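Putative branched-chain amino acid transport system substrate-binding protein (Rhodopseudomonas palustris, PDB 3TX6) probably binds aromatic acids derived from lignin, such as p-coumaric acid and its relatives, in the periplasm and delivers them to an ABC transporter. Local coordinates at residues A[95-100]-A[111-116]; A[116-121]-A[339-344]; A[31-36]-A[273-278]. All blocks are in the same frame, centred on the assembly; numbering follows the deposited sequence.

Interaction 1. Residues A[95-100]-A[111-116]; sequences PHIALA and WSVAMP. With ENO (3-(4-hydroxy-phenyl)pyruvic acid), chain D.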
loop_
_atom_site.group_PDB
_atom_site.type_symbol
_atom_site.label_atom_id
_atom_site.label_comp_id
_atom_site.label_asym_id
_atom_site.label_seq_id
_atom_site.Cartn_x
_atom_site.Cartn_y
_atom_site.Cartn_z
ATOM N N PRO A 95 18.987 1.755 -1.786
ATOM C CA PRO A 95 17.669 1.502 -2.359
ATOM C C PRO A 95 16.623 1.314 -1.279
ATOM O O PRO A 95 16.825 0.564 -0.309
ATOM C CB PRO A 95 17.863 0.218 -3.164
ATOM C CG PRO A 95 19.337 0.266 -3.547
ATOM C CD PRO A 95 20.019 0.874 -2.366
ATOM N N HIS A 96 15.476 1.939 -1.503
ATOM C CA HIS A 96 14.347 1.879 -0.593
ATOM C C HIS A 96 13.124 1.431 -1.324
ATOM O O HIS A 96 12.712 2.055 -2.312
ATOM C CB HIS A 96 14.137 3.291 -0.007
ATOM C CG HIS A 96 12.844 3.439 0.735
ATOM N ND1 HIS A 96 12.084 4.576 0.673
ATOM C CD2 HIS A 96 12.172 2.552 1.591
ATOM C CE1 HIS A 96 10.984 4.400 1.430
ATOM N NE2 HIS A 96 11.031 3.163 1.985
ATOM N N ILE A 97 12.513 0.340 -0.849
ATOM C CA ILE A 97 11.226 -0.090 -1.374
ATOM C C ILE A 97 10.142 0.240 -0.329
ATOM O O ILE A 97 10.106 -0.343 0.779
ATOM C CB ILE A 97 11.204 -1.597 -1.710
ATOM C CG1 ILE A 97 12.227 -1.922 -2.782
ATOM C CG2 ILE A 97 9.835 -1.977 -2.187
ATOM C CD1 ILE A 97 12.428 -3.414 -3.083
ATOM N N ALA A 98 9.330 1.247 -0.651
ATOM C CA ALA A 98 8.266 1.731 0.210
ATOM C C ALA A 98 7.121 0.728 0.255
ATOM O O ALA A 98 6.710 0.223 -0.792
ATOM C CB ALA A 98 7.792 3.121 -0.238
ATOM N N LEU A 99 6.541 0.566 1.453
ATOM C CA LEU A 99 5.392 -0.324 1.657
ATOM C C LEU A 99 4.078 0.453 1.951
ATOM O O LEU A 99 3.054 -0.166 2.230
ATOM C CB LEU A 99 5.707 -1.371 2.726
ATOM C CG LEU A 99 6.928 -2.258 2.492
ATOM C CD1 LEU A 99 7.116 -3.275 3.649
ATOM C CD2 LEU A 99 6.930 -2.975 1.129
ATOM N N ALA A 100 4.124 1.783 1.826
ATOM C CA ALA A 100 2.972 2.680 1.898
ATOM C C ALA A 100 3.126 3.695 0.801
ATOM O O ALA A 100 4.230 3.962 0.390
ATOM C CB ALA A 100 2.917 3.407 3.229
ATOM N N TRP A 111 16.396 7.200 -4.884
ATOM C CA TRP A 111 16.615 5.935 -4.159
ATOM C C TRP A 111 15.364 5.211 -3.734
ATOM O O TRP A 111 15.475 4.090 -3.293
ATOM C CB TRP A 111 17.559 6.142 -2.994
ATOM C CG TRP A 111 18.929 6.500 -3.457
ATOM C CD1 TRP A 111 19.481 7.769 -3.557
ATOM C CD2 TRP A 111 19.941 5.582 -3.932
ATOM N NE1 TRP A 111 20.759 7.669 -4.037
ATOM C CE2 TRP A 111 21.074 6.384 -4.326
ATOM C CE3 TRP A 111 19.996 4.208 -4.096
ATOM C CZ2 TRP A 111 22.245 5.812 -4.817
ATOM C CZ3 TRP A 111 21.181 3.632 -4.590
ATOM C CH2 TRP A 111 22.275 4.433 -4.964
ATOM N N SER A 112 14.168 5.813 -3.903
ATOM C CA SER A 112 12.912 5.188 -3.474
ATOM C C SER A 112 12.027 4.798 -4.649
ATOM O O SER A 112 11.857 5.555 -5.585
ATOM C CB SER A 112 12.085 6.121 -2.570
ATOM O OG SER A 112 12.762 6.411 -1.349
ATOM N N VAL A 113 11.476 3.593 -4.532
ATOM C CA VAL A 113 10.340 3.152 -5.315
ATOM C C VAL A 113 9.236 2.734 -4.333
ATOM O O VAL A 113 9.496 2.552 -3.147
ATOM C CB VAL A 113 10.685 1.975 -6.242
ATOM C CG1 VAL A 113 11.698 2.413 -7.305
ATOM C CG2 VAL A 113 11.168 0.732 -5.497
ATOM N N ALA A 114 8.031 2.528 -4.848
ATOM C CA ALA A 114 6.882 2.145 -4.007
ATOM C C ALA A 114 6.164 0.898 -4.516
ATOM O O ALA A 114 5.903 0.783 -5.693
ATOM C CB ALA A 114 5.918 3.293 -3.859
HETATM N N MSE A 115 5.803 0.013 -3.600
HETATM C CA MSE A 115 4.986 -1.142 -3.942
HETATM C C MSE A 115 3.492 -0.825 -4.015
HETATM O O MSE A 115 2.812 -1.310 -4.913
HETATM C CB MSE A 115 5.294 -2.294 -2.995
HETATM C CG MSE A 115 6.793 -2.612 -2.988
HETATM SE SE MSE A 115 7.585 -2.906 -4.797
HETATM C CE MSE A 115 6.626 -4.566 -5.076
ATOM N N PRO A 116 2.936 -0.060 -3.060
ATOM C CA PRO A 116 1.481 0.217 -3.154
ATOM C C PRO A 116 1.095 0.960 -4.419
ATOM O O PRO A 116 1.875 1.748 -4.957
ATOM C CB PRO A 116 1.188 1.050 -1.909
ATOM C CG PRO A 116 2.271 0.656 -0.959
ATOM C CD PRO A 116 3.496 0.544 -1.857
HETATM O O4 ENO D . -0.270 4.794 3.494
HETATM C C9 ENO D . -0.873 1.476 2.983
HETATM C C8 ENO D . -0.742 0.599 1.925
HETATM C C7 ENO D . -1.609 0.659 0.823
HETATM C C6 ENO D . -2.539 1.680 0.776
HETATM C C5 ENO D . -2.696 2.559 1.843
HETATM C C4 ENO D . -1.849 2.478 2.962
HETATM O O3 ENO D . -1.415 -0.232 -0.224
HETATM C C3 ENO D . -2.048 3.375 4.150
HETATM C C2 ENO D . -1.220 4.596 4.269
HETATM C C1 ENO D . -1.487 5.475 5.400
HETATM O O2 ENO D . -0.757 6.478 5.539
HETATM O O1 ENO D . -2.433 5.229 6.207
#

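Interaction 2. Residues A[116-121]-A[339-344]; sequences PQPIPI and DRYGLD. With ENO (3-(4-hydroxy-phenyl)pyruvic acid), chain D.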
loop_
_atom_site.group_PDB
_atom_site.type_symbol
_atom_site.label_atom_id
_atom_site.label_comp_id
_atom_site.label_asym_id
_atom_site.label_seq_id
_atom_site.Cartn_x
_atom_site.Cartn_y
_atom_site.Cartn_z
ATOM N N PRO A 116 2.936 -0.060 -3.060
ATOM C CA PRO A 116 1.481 0.217 -3.154
ATOM C C PRO A 116 1.095 0.960 -4.419
ATOM O O PRO A 116 1.875 1.748 -4.957
ATOM C CB PRO A 116 1.188 1.050 -1.909
ATOM C CG PRO A 116 2.271 0.656 -0.959
ATOM C CD PRO A 116 3.496 0.544 -1.857
ATOM N N GLN A 117 -0.120 0.693 -4.899
ATOM C CA GLN A 117 -0.642 1.398 -6.009
ATOM C C GLN A 117 -0.679 2.915 -5.730
ATOM O O GLN A 117 -1.062 3.339 -4.650
ATOM C CB GLN A 117 -2.054 0.922 -6.333
ATOM C CG GLN A 117 -2.123 -0.537 -6.799
ATOM C CD GLN A 117 -2.063 -1.569 -5.684
ATOM O OE1 GLN A 117 -2.045 -1.216 -4.508
ATOM N NE2 GLN A 117 -2.075 -2.867 -6.058
ATOM N N PRO A 118 -0.269 3.731 -6.727
ATOM C CA PRO A 118 -0.359 5.172 -6.571
ATOM C C PRO A 118 -1.778 5.630 -6.465
ATOM O O PRO A 118 -2.694 5.020 -7.045
ATOM C CB PRO A 118 0.342 5.710 -7.818
ATOM C CG PRO A 118 0.177 4.665 -8.845
ATOM C CD PRO A 118 0.184 3.351 -8.075
ATOM N N ILE A 119 -1.995 6.649 -5.660
ATOM C CA ILE A 119 -3.338 7.147 -5.443
ATOM C C ILE A 119 -4.127 7.394 -6.739
ATOM O O ILE A 119 -5.273 6.998 -6.777
ATOM C CB ILE A 119 -3.342 8.363 -4.508
ATOM C CG1 ILE A 119 -3.371 7.946 -3.030
ATOM C CG2 ILE A 119 -4.536 9.306 -4.752
ATOM C CD1 ILE A 119 -2.223 7.085 -2.598
ATOM N N PRO A 120 -3.516 7.975 -7.805
ATOM C CA PRO A 120 -4.362 8.241 -8.995
ATOM C C PRO A 120 -4.899 7.002 -9.668
ATOM O O PRO A 120 -5.982 7.072 -10.240
ATOM C CB PRO A 120 -3.462 9.092 -9.897
ATOM C CG PRO A 120 -2.619 9.831 -8.889
ATOM C CD PRO A 120 -2.303 8.798 -7.827
ATOM N N ILE A 121 -4.192 5.877 -9.600
ATOM C CA ILE A 121 -4.703 4.650 -10.180
ATOM C C ILE A 121 -5.922 4.180 -9.384
ATOM O O ILE A 121 -6.942 3.764 -9.951
ATOM C CB ILE A 121 -3.603 3.559 -10.312
ATOM C CG1 ILE A 121 -2.555 3.922 -11.403
ATOM C CG2 ILE A 121 -4.207 2.165 -10.476
ATOM C CD1 ILE A 121 -1.404 2.906 -11.576
ATOM N N ASP A 339 9.187 7.525 -12.961
ATOM C CA ASP A 339 7.996 6.811 -12.521
ATOM C C ASP A 339 8.417 5.796 -11.461
ATOM O O ASP A 339 8.929 4.721 -11.788
ATOM C CB ASP A 339 7.330 6.089 -13.682
ATOM C CG ASP A 339 6.094 5.345 -13.268
ATOM O OD1 ASP A 339 5.706 5.389 -12.064
ATOM O OD2 ASP A 339 5.444 4.776 -14.188
ATOM N N ARG A 340 8.189 6.152 -10.197
ATOM C CA ARG A 340 8.729 5.373 -9.091
ATOM C C ARG A 340 7.688 4.448 -8.496
ATOM O O ARG A 340 7.930 3.800 -7.501
ATOM C CB ARG A 340 9.295 6.306 -8.032
ATOM C CG ARG A 340 10.290 7.292 -8.597
ATOM C CD ARG A 340 11.408 6.617 -9.376
ATOM N NE ARG A 340 12.282 5.905 -8.490
ATOM C CZ ARG A 340 13.291 5.147 -8.847
ATOM N NH1 ARG A 340 13.469 4.809 -10.115
ATOM N NH2 ARG A 340 14.112 4.693 -7.921
ATOM N N TYR A 341 6.532 4.367 -9.148
ATOM C CA TYR A 341 5.504 3.364 -8.829
ATOM C C TYR A 341 5.432 2.246 -9.903
ATOM O O TYR A 341 5.336 1.077 -9.581
ATOM C CB TYR A 341 4.165 4.044 -8.744
ATOM C CG TYR A 341 3.934 4.798 -7.469
ATOM C CD1 TYR A 341 4.290 6.128 -7.317
ATOM C CD2 TYR A 341 3.337 4.159 -6.395
ATOM C CE1 TYR A 341 4.021 6.817 -6.108
ATOM C CE2 TYR A 341 3.039 4.815 -5.220
ATOM C CZ TYR A 341 3.373 6.149 -5.060
ATOM O OH TYR A 341 3.081 6.780 -3.857
ATOM N N GLY A 342 5.425 2.602 -11.178
ATOM C CA GLY A 342 5.643 1.641 -12.231
ATOM C C GLY A 342 4.496 0.753 -12.612
ATOM O O GLY A 342 4.734 -0.311 -13.163
ATOM N N LEU A 343 3.281 1.149 -12.235
ATOM C CA LEU A 343 2.119 0.297 -12.329
ATOM C C LEU A 343 1.081 0.795 -13.330
ATOM O O LEU A 343 1.068 1.981 -13.702
ATOM C CB LEU A 343 1.480 0.161 -10.928
ATOM C CG LEU A 343 2.274 -0.675 -9.909
ATOM C CD1 LEU A 343 1.661 -0.584 -8.498
ATOM C CD2 LEU A 343 2.423 -2.136 -10.417
ATOM N N ASP A 344 0.239 -0.150 -13.745
ATOM C CA ASP A 344 -0.830 0.116 -14.687
ATOM C C ASP A 344 -2.121 -0.561 -14.228
ATOM O O ASP A 344 -2.253 -0.932 -13.053
ATOM C CB ASP A 344 -0.377 -0.226 -16.113
ATOM C CG ASP A 344 -0.194 -1.746 -16.392
ATOM O OD1 ASP A 344 -0.661 -2.592 -15.633
ATOM O OD2 ASP A 344 0.402 -2.075 -17.451
HETATM O O4 ENO D . -0.270 4.794 3.494
HETATM C C9 ENO D . -0.873 1.476 2.983
HETATM C C8 ENO D . -0.742 0.599 1.925
HETATM C C7 ENO D . -1.609 0.659 0.823
HETATM C C6 ENO D . -2.539 1.680 0.776
HETATM C C5 ENO D . -2.696 2.559 1.843
HETATM C C4 ENO D . -1.849 2.478 2.962
HETATM O O3 ENO D . -1.415 -0.232 -0.224
HETATM C C3 ENO D . -2.048 3.375 4.150
HETATM C C2 ENO D . -1.220 4.596 4.269
HETATM C C1 ENO D . -1.487 5.475 5.400
HETATM O O2 ENO D . -0.757 6.478 5.539
HETATM O O1 ENO D . -2.433 5.229 6.207
HETATM O O HOH W 1 0.350 7.978 -4.629
#

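Interaction 3. Residues A[31-36]-A[273-278]; sequences LEFVAK and AKYGPN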
loop_
_atom_site.group_PDB
_atom_site.type_symbol
_atom_site.label_atom_id
_atom_site.label_comp_id
_atom_site.label_asym_id
_atom_site.label_seq_id
_atom_site.Cartn_x
_atom_site.Cartn_y
_atom_site.Cartn_z
ATOM N N LEU A 31 7.072 -12.272 5.504
ATOM C CA LEU A 31 8.483 -12.540 5.336
ATOM C C LEU A 31 8.831 -14.030 5.518
ATOM O O LEU A 31 9.903 -14.494 5.061
ATOM C CB LEU A 31 9.303 -11.712 6.323
ATOM C CG LEU A 31 9.125 -10.178 6.218
ATOM C CD1 LEU A 31 9.862 -9.487 7.350
ATOM C CD2 LEU A 31 9.583 -9.682 4.855
ATOM N N GLU A 32 7.930 -14.811 6.134
ATOM C CA GLU A 32 8.155 -16.260 6.250
ATOM C C GLU A 32 8.133 -16.970 4.881
ATOM O O GLU A 32 8.694 -18.051 4.727
ATOM C CB GLU A 32 7.091 -16.855 7.176
ATOM C CG GLU A 32 7.275 -18.367 7.418
ATOM C CD GLU A 32 6.400 -18.938 8.514
ATOM O OE1 GLU A 32 5.747 -18.160 9.235
ATOM O OE2 GLU A 32 6.398 -20.176 8.652
ATOM N N PHE A 33 7.468 -16.326 3.915
ATOM C CA PHE A 33 7.102 -16.931 2.645
ATOM C C PHE A 33 7.909 -16.455 1.456
ATOM O O PHE A 33 7.702 -16.931 0.347
ATOM C CB PHE A 33 5.612 -16.791 2.404
ATOM C CG PHE A 33 4.799 -17.193 3.595
ATOM C CD1 PHE A 33 5.000 -18.423 4.195
ATOM C CD2 PHE A 33 3.918 -16.320 4.179
ATOM C CE1 PHE A 33 4.278 -18.796 5.313
ATOM C CE2 PHE A 33 3.227 -16.683 5.305
ATOM C CZ PHE A 33 3.410 -17.929 5.882
ATOM N N VAL A 34 8.818 -15.519 1.704
ATOM C CA VAL A 34 9.686 -14.957 0.659
ATOM C C VAL A 34 10.948 -15.792 0.533
ATOM O O VAL A 34 11.253 -16.608 1.392
ATOM C CB VAL A 34 9.998 -13.459 0.919
ATOM C CG1 VAL A 34 8.682 -12.676 1.043
ATOM C CG2 VAL A 34 10.871 -13.248 2.133
ATOM N N ALA A 35 11.708 -15.529 -0.525
ATOM C CA ALA A 35 12.978 -16.233 -0.788
ATOM C C ALA A 35 13.898 -16.088 0.413
ATOM O O ALA A 35 13.966 -15.004 1.005
ATOM C CB ALA A 35 13.651 -15.649 -2.006
ATOM N N LYS A 36 14.579 -17.203 0.712
ATOM C CA LYS A 36 15.659 -17.314 1.700
ATOM C C LYS A 36 17.025 -16.892 1.128
ATOM O O LYS A 36 17.930 -16.527 1.872
ATOM C CB LYS A 36 15.781 -18.776 2.189
ATOM C CG LYS A 36 14.736 -19.202 3.205
ATOM C CD LYS A 36 14.833 -20.693 3.544
ATOM C CE LYS A 36 16.149 -21.001 4.248
ATOM N NZ LYS A 36 16.555 -22.426 4.186
ATOM N N ALA A 273 -2.704 -20.770 4.817
ATOM C CA ALA A 273 -2.414 -22.050 5.477
ATOM C C ALA A 273 -1.956 -21.849 6.935
ATOM O O ALA A 273 -2.403 -22.568 7.833
ATOM C CB ALA A 273 -1.411 -22.873 4.687
ATOM N N LYS A 274 -1.153 -20.811 7.197
ATOM C CA LYS A 274 -0.699 -20.579 8.570
ATOM C C LYS A 274 -1.730 -19.783 9.392
ATOM O O LYS A 274 -1.898 -20.009 10.581
ATOM C CB LYS A 274 0.656 -19.895 8.589
ATOM C CG LYS A 274 1.208 -19.749 10.007
ATOM C CD LYS A 274 2.684 -19.435 10.020
ATOM C CE LYS A 274 3.180 -19.209 11.440
ATOM N NZ LYS A 274 4.688 -19.225 11.471
ATOM N N TYR A 275 -2.370 -18.798 8.790
ATOM C CA TYR A 275 -3.172 -17.843 9.560
ATOM C C TYR A 275 -4.687 -17.984 9.333
ATOM O O TYR A 275 -5.460 -17.322 9.993
ATOM C CB TYR A 275 -2.666 -16.409 9.354
ATOM C CG TYR A 275 -1.216 -16.236 9.758
ATOM C CD1 TYR A 275 -0.851 -16.277 11.087
ATOM C CD2 TYR A 275 -0.210 -16.086 8.810
ATOM C CE1 TYR A 275 0.439 -16.155 11.493
ATOM C CE2 TYR A 275 1.137 -15.957 9.215
ATOM C CZ TYR A 275 1.446 -15.960 10.547
ATOM O OH TYR A 275 2.734 -15.873 10.964
ATOM N N GLY A 276 -5.078 -18.866 8.404
ATOM C CA GLY A 276 -6.464 -19.247 8.236
ATOM C C GLY A 276 -7.112 -18.692 6.983
ATOM O O GLY A 276 -6.618 -17.740 6.370
ATOM N N PRO A 277 -8.241 -19.270 6.609
ATOM C CA PRO A 277 -8.927 -18.788 5.463
ATOM C C PRO A 277 -9.289 -17.318 5.487
ATOM O O PRO A 277 -9.620 -16.739 6.530
ATOM C CB PRO A 277 -10.159 -19.675 5.390
ATOM C CG PRO A 277 -9.721 -20.958 6.040
ATOM C CD PRO A 277 -8.849 -20.491 7.165
ATOM N N ASN A 278 -9.199 -16.714 4.306
ATOM C CA ASN A 278 -9.479 -15.285 4.131
ATOM C C ASN A 278 -8.681 -14.318 5.002
ATOM O O ASN A 278 -9.097 -13.186 5.223
ATOM C CB ASN A 278 -10.945 -14.998 4.290
ATOM C CG ASN A 278 -11.650 -15.185 3.014
ATOM O OD1 ASN A 278 -12.524 -16.004 2.936
ATOM N ND2 ASN A 278 -11.204 -14.465 1.957
HETATM O O HOH W 2 4.674 -15.808 9.204
#

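Interaction 1. Residues A[95-100]-A[111-116]
His-96 carries its CG anti to the backbone N (chi1 169°), and Ser-112 carries its OG beside the backbone N (chi1 -64°). From the same face of the sheet, these torsions bring the imidazole and the hydroxyl together. His-96 ND1 is hydrogen-bonded to Ser-112 OG at 2.8 Å. The hydroxyl sits at the edge of the ring, in its plane. The backbones beneath form a parallel ladder. His-96 N donates to Trp-111 O at 2.8 Å, and Val-113 N returns a bond to His-96 O at 3.0 Å. Ala-98 N then donates to Val-113 O at 2.8 Å. Met-115 N, a selenomethionine amide, closes the series on Ala-98 O with a nearly straight bond (175°). Ile-97 and Val-113 occupy the other face, lying side by side; Ile-97 CG1 is 3.9 Å from Val-113 CG2. At the start of the pair, Pro-95 CG lies in plane at the edge of the Trp-111 indole. Beyond the strand ends, the turns that follow line the ligand pocket. Ala-100 CB is 3.5 Å from O4 of the bound hydroxyphenylpyruvate, and Pro-116 CB is 3.4 Å from its O3. Loops at the C-terminal strand ends lining a cleft are in keeping with the periplasmic binding protein fold. The two strands and helix 106-109 make a beta-alpha-beta unit, with 112-114 at the margin of its sheet. Helix 79-92 packs on the face of His-96 and Ala-98. Helix 282-304 touches Ile-97 and Met-115, and helix 310-322 packs on Pro-95 and Trp-111.

Interaction 2. Residues A[116-121]-A[339-344]
Pro-118 lies flat on the phenol of Tyr-341 in a CH-pi contact. Its CB stands 3.7 Å from the ring centroid, only 12° off the ring normal. The same ring is met in its plane by a backbone carbonyl, with Pro-116 O 3.2 Å from Tyr-341 CD2. The two segments share no direct hydrogen bond. Water 1 joins them instead, accepting from Ile-119 N at 2.9 Å and donating to Tyr-341 OH at 3.1 Å. The phenol oxygen is also hydrogen-bonded to Leu-102 O. An alanine in place of Tyr-341 would probably leave Pro-118 without its aromatic platform and water 1 without one of its two protein partners. Next to the ring, Leu-343 CD1 packs 3.9 Å from Gln-117 CA. Ile-121 reaches across with its CD1 3.4 Å from Leu-343 O. The tyrosine loop is shaped from within by an Asx turn. Asp-339 OD1 accepts from Tyr-341 N and, at 2.9 Å, from Gly-342 N, both from one face of the carboxylate. Gly-342 has the positive phi that suits glycine. Pro-118 is the N-cap residue of helix 119-130, which leads from the first sheet to the second. Contact here is mainly apolar and aromatic. The apolar face packing sets the ring against Pro-118, while Leu-102 O and the water hold its hydroxyl, so the ring is probably limited in its freedom to turn.

Interaction 3. Residues A[31-36]-A[273-278]
Phe-33 presents the edge of its ring to the end of helix 261-275. Lys-274 CB lies near the ring plane, 4.3 Å from Phe-33 CZ. Tyr-275 CE2 is also at that edge, and its contact with Phe-33 CZ is long, at 4.5 Å. One face of the phenyl ring is covered from within its own segment by Glu-32 CB, which stands over the ring centre. The Tyr-275 ring has a similar cover: Lys-274 CG lies 3.7 Å above its centre. Water 2 sits at the edge of this phenol, in plane. It donates to Glu-32 OE1 at 2.6 Å and accepts from Tyr-275 OH, also at 2.6 Å. The same carboxylate oxygen takes a salt bridge from Lys-274 NZ at 2.7 Å through its syn lone pair. Both charged chains are extended, and they cross at about a right angle. Glu-32 OE1 is thus gripped by an ammonium group and a water at the protein surface. The contact ties the loop after helix 21-29 to the C-terminal end of helix 261-275. Phe-33 also touches Ala-270 and Tyr-271 of that helix, while Leu-31 and Val-34 rest on Phe-291 of helix 282-304.

Overall arrangement
Interactions 1 and 2 are continuous. They share Pro-116, their centres are 11 Å apart, and both touch the bound hydroxyphenylpyruvate. Arg-340 of interaction 2 joins them: its O probably accepts from Ala-114 N at 2.9 Å, and its NE probably bonds Ser-112 O at 3.0 Å. The outer strand of the first sheet thus passes directly into the connection between the two lobes, beside the ligand. His-286 and Gln-282 complete part of that pocket. Interaction 3 stands apart at the surface. Its centre is about 22 Å from that of interaction 1 and about 25 Å from that of interaction 2, on the opposite side of the chain's centre from the latter.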